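Heavy metal cation tricomponent efflux pump ZneA(CzcA-like) (Cupriavidus metallidurans, PDB 4K0J) exports zinc ions as a Zn(II)/proton antiporter of the RND family, the inner-membrane part of a three-component heavy metal efflux pump. Local coordinates at residues Ile555-Leu561 / Ser607-Val613; Met573-Leu577 / Leu641-Val646. All coordinates share one frame; numbering follows the deposited sequence.

Both contacts belong to one small alpha-beta unit on the extramembrane side of the transporter. Interaction 1 joins two neighbouring inner strands of its antiparallel sheet, 554-560 and 608-615. Interaction 2 lies about 9 Å away, centre to centre. There helix 567-581, the next helix after strand 554-560, meets the turn leading into strand 645-649. That strand is the other neighbour of 554-560 in the sheet. Val559 ties the two contacts together. Val559 CG2 lies 3.6 Å from Leu577 CD2, and Val559 CG1 lies 3.6 Å from Thr644 CG2. The sheet face carrying Val559 is thus the floor on which helix and turn meet.

Interaction 1. Residues Ile555-Leu561 / Ser607-Val613; sequences IWLQVTL and SHIETAV
Residues Ile555-Thr560 and His608-Val613 pair as antiparallel strands in unbroken register. Ile555-Val613, Leu557-Thr611 and Val559-Ile609 are the hydrogen-bonded pairs; in the middle one, Leu557 N lies 2.9 Å from Thr611 O. The bond from Val559 N to Ile609 O is weak. Beyond the strand end, Leu561 N still bonds to Ser607 O.

A polar chain runs over one face through the side chain of Gln558. The side chain bends at chi2 (-75°), and both ends of its amide are used. Gln558 OE1 accepts from His608 NE2 at 3.0 Å, nearly in line with its C=O. Gln558 NE2 gives to Glu610 OE1 at 2.9 Å, on the anti lone pair of that oxygen, and also bonds Asp654. These bonds fix the turn of the amide, whose plane stands 62° from the carboxylate.

Trp556 is on the same face. Thr611 O sits over one face of its ring, offset toward the rim. Trp556 CZ2 comes obliquely to Glu610 CB at 3.5 Å, and Trp556 CZ3 to Ala612 CB at 3.6 Å.

The other face is mostly apolar. Leu557 CD1 touches Val613 CG2 at 3.7 Å, and Leu561 CD2 touches Ile609 CD1 at 3.5 Å. Helices 567-581 and 627-638 cover this face. Helices on one side of an antiparallel sheet, in beta-alpha-beta-beta-alpha-beta order, mark the ferredoxin-like fold of RND porter subdomains.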
ATOM      1  N   ILE C 555     -34.997   6.770 -15.797  1.00 50.70           N
ATOM      2  CA  ILE C 555     -35.136   5.397 -16.284  1.00 55.90           C
ATOM      3  C   ILE C 555     -34.107   5.095 -17.377  1.00 47.12           C
ATOM      4  O   ILE C 555     -33.981   5.854 -18.329  1.00 38.71           O
ATOM      5  CB  ILE C 555     -36.542   5.151 -16.875  1.00 59.05           C
ATOM      6  CG1 ILE C 555     -37.616   5.265 -15.794  1.00 58.65           C
ATOM      7  CG2 ILE C 555     -36.616   3.784 -17.536  1.00 64.14           C
ATOM      8  CD1 ILE C 555     -39.006   4.996 -16.305  1.00 34.12           C
ATOM      9  N   TRP C 556     -33.384   3.985 -17.247  1.00 46.78           N
ATOM     10  CA  TRP C 556     -32.388   3.597 -18.250  1.00 44.85           C
ATOM     11  C   TRP C 556     -32.868   2.459 -19.153  1.00 44.77           C
ATOM     12  O   TRP C 556     -33.573   1.557 -18.709  1.00 39.10           O
ATOM     13  CB  TRP C 556     -31.077   3.198 -17.579  1.00 36.01           C
ATOM     14  CG  TRP C 556     -29.934   3.077 -18.514  1.00 26.72           C
ATOM     15  CD1 TRP C 556     -29.511   1.948 -19.152  1.00 38.67           C
ATOM     16  CD2 TRP C 556     -29.043   4.124 -18.914  1.00 31.83           C
ATOM     17  NE1 TRP C 556     -28.412   2.228 -19.934  1.00 39.55           N
ATOM     18  CE2 TRP C 556     -28.105   3.558 -19.803  1.00 32.49           C
ATOM     19  CE3 TRP C 556     -28.947   5.486 -18.609  1.00 38.02           C
ATOM     20  CZ2 TRP C 556     -27.086   4.306 -20.389  1.00 26.48           C
ATOM     21  CZ3 TRP C 556     -27.934   6.227 -19.195  1.00 41.52           C
ATOM     22  CH2 TRP C 556     -27.018   5.634 -20.075  1.00 38.16           C
ATOM     23  N   LEU C 557     -32.467   2.503 -20.418  1.00 41.23           N
ATOM     24  CA  LEU C 557     -32.909   1.523 -21.403  1.00 38.55           C
ATOM     25  C   LEU C 557     -31.745   0.804 -22.087  1.00 34.84           C
ATOM     26  O   LEU C 557     -30.768   1.425 -22.498  1.00 25.23           O
ATOM     27  CB  LEU C 557     -33.785   2.200 -22.466  1.00 36.48           C
ATOM     28  CG  LEU C 557     -35.291   2.396 -22.254  1.00 30.14           C
ATOM     29  CD1 LEU C 557     -35.594   3.229 -21.031  1.00 29.83           C
ATOM     30  CD2 LEU C 557     -35.900   3.049 -23.475  1.00 30.10           C
ATOM     31  N   GLN C 558     -31.859  -0.514 -22.205  1.00 26.44           N
ATOM     32  CA  GLN C 558     -30.940  -1.282 -23.035  1.00 36.72           C
ATOM     33  C   GLN C 558     -31.664  -1.696 -24.307  1.00 38.67           C
ATOM     34  O   GLN C 558     -32.216  -2.790 -24.392  1.00 54.79           O
ATOM     35  CB  GLN C 558     -30.434  -2.512 -22.287  1.00 48.83           C
ATOM     36  CG  GLN C 558     -29.521  -2.184 -21.125  1.00 57.59           C
ATOM     37  CD  GLN C 558     -28.141  -1.759 -21.576  1.00 57.62           C
ATOM     38  OE1 GLN C 558     -27.723  -2.061 -22.695  1.00 64.94           O
ATOM     39  NE2 GLN C 558     -27.425  -1.050 -20.711  1.00 48.00           N
ATOM     40  N   VAL C 559     -31.661  -0.807 -25.291  1.00 32.25           N
ATOM     41  CA  VAL C 559     -32.446  -0.987 -26.501  1.00 34.30           C
ATOM     42  C   VAL C 559     -31.694  -1.788 -27.553  1.00 27.24           C
ATOM     43  O   VAL C 559     -30.616  -1.390 -27.999  1.00 30.76           O
ATOM     44  CB  VAL C 559     -32.886   0.371 -27.079  1.00 48.18           C
ATOM     45  CG1 VAL C 559     -33.537   0.185 -28.431  1.00 47.43           C
ATOM     46  CG2 VAL C 559     -33.839   1.065 -26.116  1.00 50.84           C
ATOM     47  N   THR C 560     -32.274  -2.923 -27.943  1.00 34.11           N
ATOM     48  CA  THR C 560     -31.643  -3.834 -28.898  1.00 42.37           C
ATOM     49  C   THR C 560     -32.245  -3.710 -30.297  1.00 24.70           C
ATOM     50  O   THR C 560     -33.457  -3.613 -30.458  1.00 61.65           O
ATOM     51  CB  THR C 560     -31.734  -5.298 -28.434  1.00 39.03           C
ATOM     52  OG1 THR C 560     -31.295  -5.398 -27.075  1.00 26.12           O
ATOM     53  CG2 THR C 560     -30.867  -6.181 -29.300  1.00 25.67           C
ATOM     54  N   LEU C 561     -31.382  -3.717 -31.302  1.00 24.20           N
ATOM     55  CA  LEU C 561     -31.786  -3.471 -32.676  1.00 38.34           C
ATOM     56  C   LEU C 561     -31.379  -4.636 -33.586  1.00 37.33           C
ATOM     57  O   LEU C 561     -30.570  -5.477 -33.192  1.00 36.31           O
ATOM     58  CB  LEU C 561     -31.164  -2.159 -33.155  1.00 31.36           C
ATOM     59  CG  LEU C 561     -32.063  -0.922 -33.190  1.00 31.15           C
ATOM     60  CD1 LEU C 561     -32.969  -0.854 -31.986  1.00 37.41           C
ATOM     61  CD2 LEU C 561     -31.219   0.324 -33.289  1.00 28.32           C
ATOM     62  N   SER C 607     -26.231  -1.598 -33.644  1.00 44.69           N
ATOM     63  CA  SER C 607     -27.425  -2.359 -33.314  1.00 54.60           C
ATOM     64  C   SER C 607     -27.693  -2.302 -31.819  1.00 53.73           C
ATOM     65  O   SER C 607     -28.744  -2.730 -31.351  1.00 73.52           O
ATOM     66  CB  SER C 607     -27.295  -3.810 -33.783  1.00 58.91           C
ATOM     67  OG  SER C 607     -26.082  -4.387 -33.329  1.00 66.90           O
ATOM     68  N   HIS C 608     -26.737  -1.766 -31.070  1.00 34.73           N
ATOM     69  CA  HIS C 608     -26.910  -1.595 -29.635  1.00 29.49           C
ATOM     70  C   HIS C 608     -27.151  -0.141 -29.274  1.00 22.34           C
ATOM     71  O   HIS C 608     -26.452   0.745 -29.743  1.00 58.68           O
ATOM     72  CB  HIS C 608     -25.696  -2.107 -28.869  1.00 22.98           C
ATOM     73  CG  HIS C 608     -25.806  -1.915 -27.391  1.00 30.22           C
ATOM     74  ND1 HIS C 608     -25.416  -0.754 -26.760  1.00 40.01           N
ATOM     75  CD2 HIS C 608     -26.279  -2.730 -26.419  1.00 44.17           C
ATOM     76  CE1 HIS C 608     -25.635  -0.865 -25.463  1.00 44.50           C
ATOM     77  NE2 HIS C 608     -26.155  -2.055 -25.228  1.00 51.91           N
ATOM     78  N   ILE C 609     -28.151   0.099 -28.441  1.00 22.62           N
ATOM     79  CA  ILE C 609     -28.381   1.434 -27.930  1.00 39.73           C
ATOM     80  C   ILE C 609     -28.538   1.356 -26.431  1.00 42.12           C
ATOM     81  O   ILE C 609     -29.078   0.388 -25.894  1.00 48.52           O
ATOM     82  CB  ILE C 609     -29.665   2.089 -28.499  1.00 39.39           C
ATOM     83  CG1 ILE C 609     -29.857   1.775 -29.980  1.00 39.20           C
ATOM     84  CG2 ILE C 609     -29.635   3.596 -28.294  1.00 30.91           C
ATOM     85  CD1 ILE C 609     -31.049   2.486 -30.577  1.00 37.79           C
ATOM     86  N   GLU C 610     -28.042   2.383 -25.759  1.00 42.66           N
ATOM     87  CA  GLU C 610     -28.387   2.636 -24.381  1.00 28.13           C
ATOM     88  C   GLU C 610     -29.091   3.970 -24.376  1.00 25.70           C
ATOM     89  O   GLU C 610     -28.583   4.947 -24.923  1.00 30.33           O
ATOM     90  CB  GLU C 610     -27.140   2.692 -23.514  1.00 34.85           C
ATOM     91  CG  GLU C 610     -26.583   1.334 -23.146  1.00 42.78           C
ATOM     92  CD  GLU C 610     -25.347   1.441 -22.287  1.00 59.54           C
ATOM     93  OE1 GLU C 610     -25.189   0.615 -21.364  1.00 64.00           O
ATOM     94  OE2 GLU C 610     -24.535   2.360 -22.536  1.00 69.32           O
ATOM     95  N   THR C 611     -30.272   4.004 -23.772  1.00 37.54           N
ATOM     96  CA  THR C 611     -31.080   5.216 -23.763  1.00 51.74           C
ATOM     97  C   THR C 611     -31.261   5.757 -22.347  1.00 53.62           C
ATOM     98  O   THR C 611     -31.476   4.996 -21.410  1.00 60.88           O
ATOM     99  CB  THR C 611     -32.462   4.952 -24.399  1.00 62.42           C
ATOM    100  OG1 THR C 611     -32.287   4.302 -25.665  1.00 73.21           O
ATOM    101  CG2 THR C 611     -33.237   6.253 -24.592  1.00 52.35           C
ATOM    102  N   ALA C 612     -31.158   7.071 -22.189  1.00 45.58           N
ATOM    103  CA  ALA C 612     -31.460   7.694 -20.908  1.00 43.49           C
ATOM    104  C   ALA C 612     -32.787   8.449 -20.984  1.00 43.25           C
ATOM    105  O   ALA C 612     -32.981   9.310 -21.844  1.00 45.66           O
ATOM    106  CB  ALA C 612     -30.334   8.618 -20.481  1.00 44.51           C
ATOM    107  N   VAL C 613     -33.701   8.111 -20.080  1.00 45.21           N
ATOM    108  CA  VAL C 613     -35.024   8.726 -20.043  1.00 40.63           C
ATOM    109  C   VAL C 613     -35.239   9.522 -18.766  1.00 48.28           C
ATOM    110  O   VAL C 613     -35.445   8.952 -17.695  1.00 60.12           O
ATOM    111  CB  VAL C 613     -36.127   7.674 -20.136  1.00 38.33           C
ATOM    112  CG1 VAL C 613     -37.488   8.344 -20.119  1.00 46.03           C
ATOM    113  CG2 VAL C 613     -35.953   6.850 -21.397  1.00 44.81           C
TER

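Interaction 2. Residues Met573-Leu577 / Leu641-Val646; sequences MADNL and LPGTQV
Leu577 reaches from the helix to Leu641 and Thr644 with one methyl group. Leu577 CD1 lies 3.6 Å from Leu641 CD1 and 3.8 Å from Thr644 CG2. The two leucine side chains cross at about a right angle. CG of Leu577 is anti to the backbone N (chi1 171°), and this carries the branch out to the turn. The second methyl of Leu641 takes another partner: Leu641 CD2 rests 3.9 Å from Asn576 O. One turn earlier in the helix, Met573 bends at chi3 (83°) and brings CE beside the backbone of Pro642 and Gly643. Met573 CE lies 3.9 Å from Gly643 CA.

A type II beta turn from Leu641 to Thr644 holds these groups in place. Gly643 takes the positive phi of that turn. The bond from Thr644 N to Leu641 O that closes it is weak. Farther out, Leu577 also packs on Thr611 and Phe638, and Met573 touches Leu561 and Pro562.

The two segments share no hydrogen bond. Their contact is made by methyl groups set against each other and against backbone, so it rests on shape and on partial apolar burial: Leu577 and Thr644 are buried, while Pro642 and Gly643 are exposed.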
ATOM      1  N   MET C 573     -33.572   4.549 -36.485  1.00 31.56           N
ATOM      2  CA  MET C 573     -34.362   3.752 -35.567  1.00 33.64           C
ATOM      3  C   MET C 573     -34.384   4.396 -34.191  1.00 36.58           C
ATOM      4  O   MET C 573     -35.421   4.444 -33.529  1.00 40.94           O
ATOM      5  CB  MET C 573     -33.826   2.323 -35.505  1.00 23.58           C
ATOM      6  CG  MET C 573     -34.003   1.572 -36.816  1.00 23.81           C
ATOM      7  SD  MET C 573     -33.559  -0.180 -36.769  1.00 78.98           S
ATOM      8  CE  MET C 573     -35.045  -0.908 -36.093  1.00 24.54           C
ATOM      9  N   ALA C 574     -33.232   4.912 -33.779  1.00 43.50           N
ATOM     10  CA  ALA C 574     -33.113   5.590 -32.496  1.00 42.36           C
ATOM     11  C   ALA C 574     -33.921   6.883 -32.499  1.00 45.46           C
ATOM     12  O   ALA C 574     -34.620   7.178 -31.530  1.00 49.18           O
ATOM     13  CB  ALA C 574     -31.664   5.864 -32.179  1.00 39.44           C
ATOM     14  N   ASP C 575     -33.819   7.642 -33.590  1.00 42.70           N
ATOM     15  CA  ASP C 575     -34.639   8.833 -33.803  1.00 41.08           C
ATOM     16  C   ASP C 575     -36.110   8.538 -33.545  1.00 39.57           C
ATOM     17  O   ASP C 575     -36.788   9.255 -32.803  1.00 34.10           O
ATOM     18  CB  ASP C 575     -34.481   9.340 -35.237  1.00 44.05           C
ATOM     19  CG  ASP C 575     -33.167  10.059 -35.464  1.00 61.26           C
ATOM     20  OD1 ASP C 575     -32.642  10.653 -34.495  1.00 72.40           O
ATOM     21  OD2 ASP C 575     -32.664  10.034 -36.613  1.00 58.79           O
ATOM     22  N   ASN C 576     -36.597   7.470 -34.164  1.00 37.69           N
ATOM     23  CA  ASN C 576     -37.983   7.073 -33.985  1.00 42.89           C
ATOM     24  C   ASN C 576     -38.295   6.674 -32.547  1.00 40.57           C
ATOM     25  O   ASN C 576     -39.340   7.051 -32.004  1.00 44.17           O
ATOM     26  CB  ASN C 576     -38.341   5.940 -34.942  1.00 51.54           C
ATOM     27  CG  ASN C 576     -38.326   6.378 -36.385  1.00 52.13           C
ATOM     28  OD1 ASN C 576     -37.752   7.411 -36.729  1.00 38.74           O
ATOM     29  ND2 ASN C 576     -38.962   5.592 -37.244  1.00 64.72           N
ATOM     30  N   LEU C 577     -37.384   5.912 -31.940  1.00 38.54           N
ATOM     31  CA  LEU C 577     -37.570   5.426 -30.576  1.00 41.33           C
ATOM     32  C   LEU C 577     -37.781   6.597 -29.646  1.00 48.76           C
ATOM     33  O   LEU C 577     -38.708   6.625 -28.829  1.00 51.30           O
ATOM     34  CB  LEU C 577     -36.336   4.658 -30.114  1.00 31.91           C
ATOM     35  CG  LEU C 577     -36.330   4.289 -28.630  1.00 29.03           C
ATOM     36  CD1 LEU C 577     -37.431   3.304 -28.325  1.00 31.49           C
ATOM     37  CD2 LEU C 577     -34.993   3.725 -28.210  1.00 31.96           C
ATOM     38  N   LEU C 641     -42.779  -0.210 -32.096  1.00 59.72           N
ATOM     39  CA  LEU C 641     -41.681   0.292 -32.907  1.00 42.74           C
ATOM     40  C   LEU C 641     -40.962  -0.910 -33.514  1.00 51.62           C
ATOM     41  O   LEU C 641     -40.495  -1.785 -32.788  1.00 63.24           O
ATOM     42  CB  LEU C 641     -40.710   1.101 -32.045  1.00 39.37           C
ATOM     43  CG  LEU C 641     -41.160   2.476 -31.544  1.00 46.23           C
ATOM     44  CD1 LEU C 641     -40.359   2.870 -30.328  1.00 60.40           C
ATOM     45  CD2 LEU C 641     -41.011   3.540 -32.620  1.00 38.56           C
ATOM     46  N   PRO C 642     -40.871  -0.960 -34.847  1.00 56.93           N
ATOM     47  CA  PRO C 642     -40.336  -2.138 -35.539  1.00 54.30           C
ATOM     48  C   PRO C 642     -38.841  -2.350 -35.308  1.00 44.45           C
ATOM     49  O   PRO C 642     -38.050  -1.439 -35.530  1.00 36.65           O
ATOM     50  CB  PRO C 642     -40.606  -1.827 -37.013  1.00 65.47           C
ATOM     51  CG  PRO C 642     -40.641  -0.341 -37.083  1.00 74.04           C
ATOM     52  CD  PRO C 642     -41.235   0.119 -35.780  1.00 69.71           C
ATOM     53  N   GLY C 643     -38.471  -3.547 -34.858  1.00 45.20           N
ATOM     54  CA  GLY C 643     -37.078  -3.919 -34.683  1.00 46.14           C
ATOM     55  C   GLY C 643     -36.494  -3.493 -33.353  1.00 59.82           C
ATOM     56  O   GLY C 643     -35.374  -3.869 -33.007  1.00 66.62           O
ATOM     57  N   THR C 644     -37.265  -2.718 -32.597  1.00 61.82           N
ATOM     58  CA  THR C 644     -36.774  -2.092 -31.377  1.00 58.79           C
ATOM     59  C   THR C 644     -37.070  -2.913 -30.127  1.00 50.21           C
ATOM     60  O   THR C 644     -38.119  -2.747 -29.511  1.00 59.33           O
ATOM     61  CB  THR C 644     -37.415  -0.711 -31.193  1.00 71.20           C
ATOM     62  OG1 THR C 644     -37.306   0.034 -32.410  1.00 78.90           O
ATOM     63  CG2 THR C 644     -36.738   0.051 -30.075  1.00 77.66           C
ATOM     64  N   GLN C 645     -36.149  -3.792 -29.753  1.00 35.11           N
ATOM     65  CA  GLN C 645     -36.254  -4.506 -28.480  1.00 42.44           C
ATOM     66  C   GLN C 645     -35.705  -3.673 -27.308  1.00 48.81           C
ATOM     67  O   GLN C 645     -34.575  -3.189 -27.363  1.00 58.49           O
ATOM     68  CB  GLN C 645     -35.530  -5.845 -28.564  1.00 37.97           C
ATOM     69  CG  GLN C 645     -36.029  -6.731 -29.670  1.00 39.43           C
ATOM     70  CD  GLN C 645     -35.875  -8.201 -29.335  1.00 49.67           C
ATOM     71  OE1 GLN C 645     -36.613  -8.739 -28.507  1.00 65.42           O
ATOM     72  NE2 GLN C 645     -34.907  -8.859 -29.970  1.00 42.59           N
ATOM     73  N   VAL C 646     -36.496  -3.524 -26.247  1.00 35.35           N
ATOM     74  CA  VAL C 646     -36.171  -2.572 -25.187  1.00 29.88           C
ATOM     75  C   VAL C 646     -36.055  -3.171 -23.786  1.00 36.59           C
ATOM     76  O   VAL C 646     -37.036  -3.671 -23.234  1.00 33.49           O
ATOM     77  CB  VAL C 646     -37.212  -1.455 -25.128  1.00 28.33           C
ATOM     78  CG1 VAL C 646     -36.900  -0.512 -23.991  1.00 28.40           C
ATOM     79  CG2 VAL C 646     -37.262  -0.714 -26.452  1.00 42.77           C
TER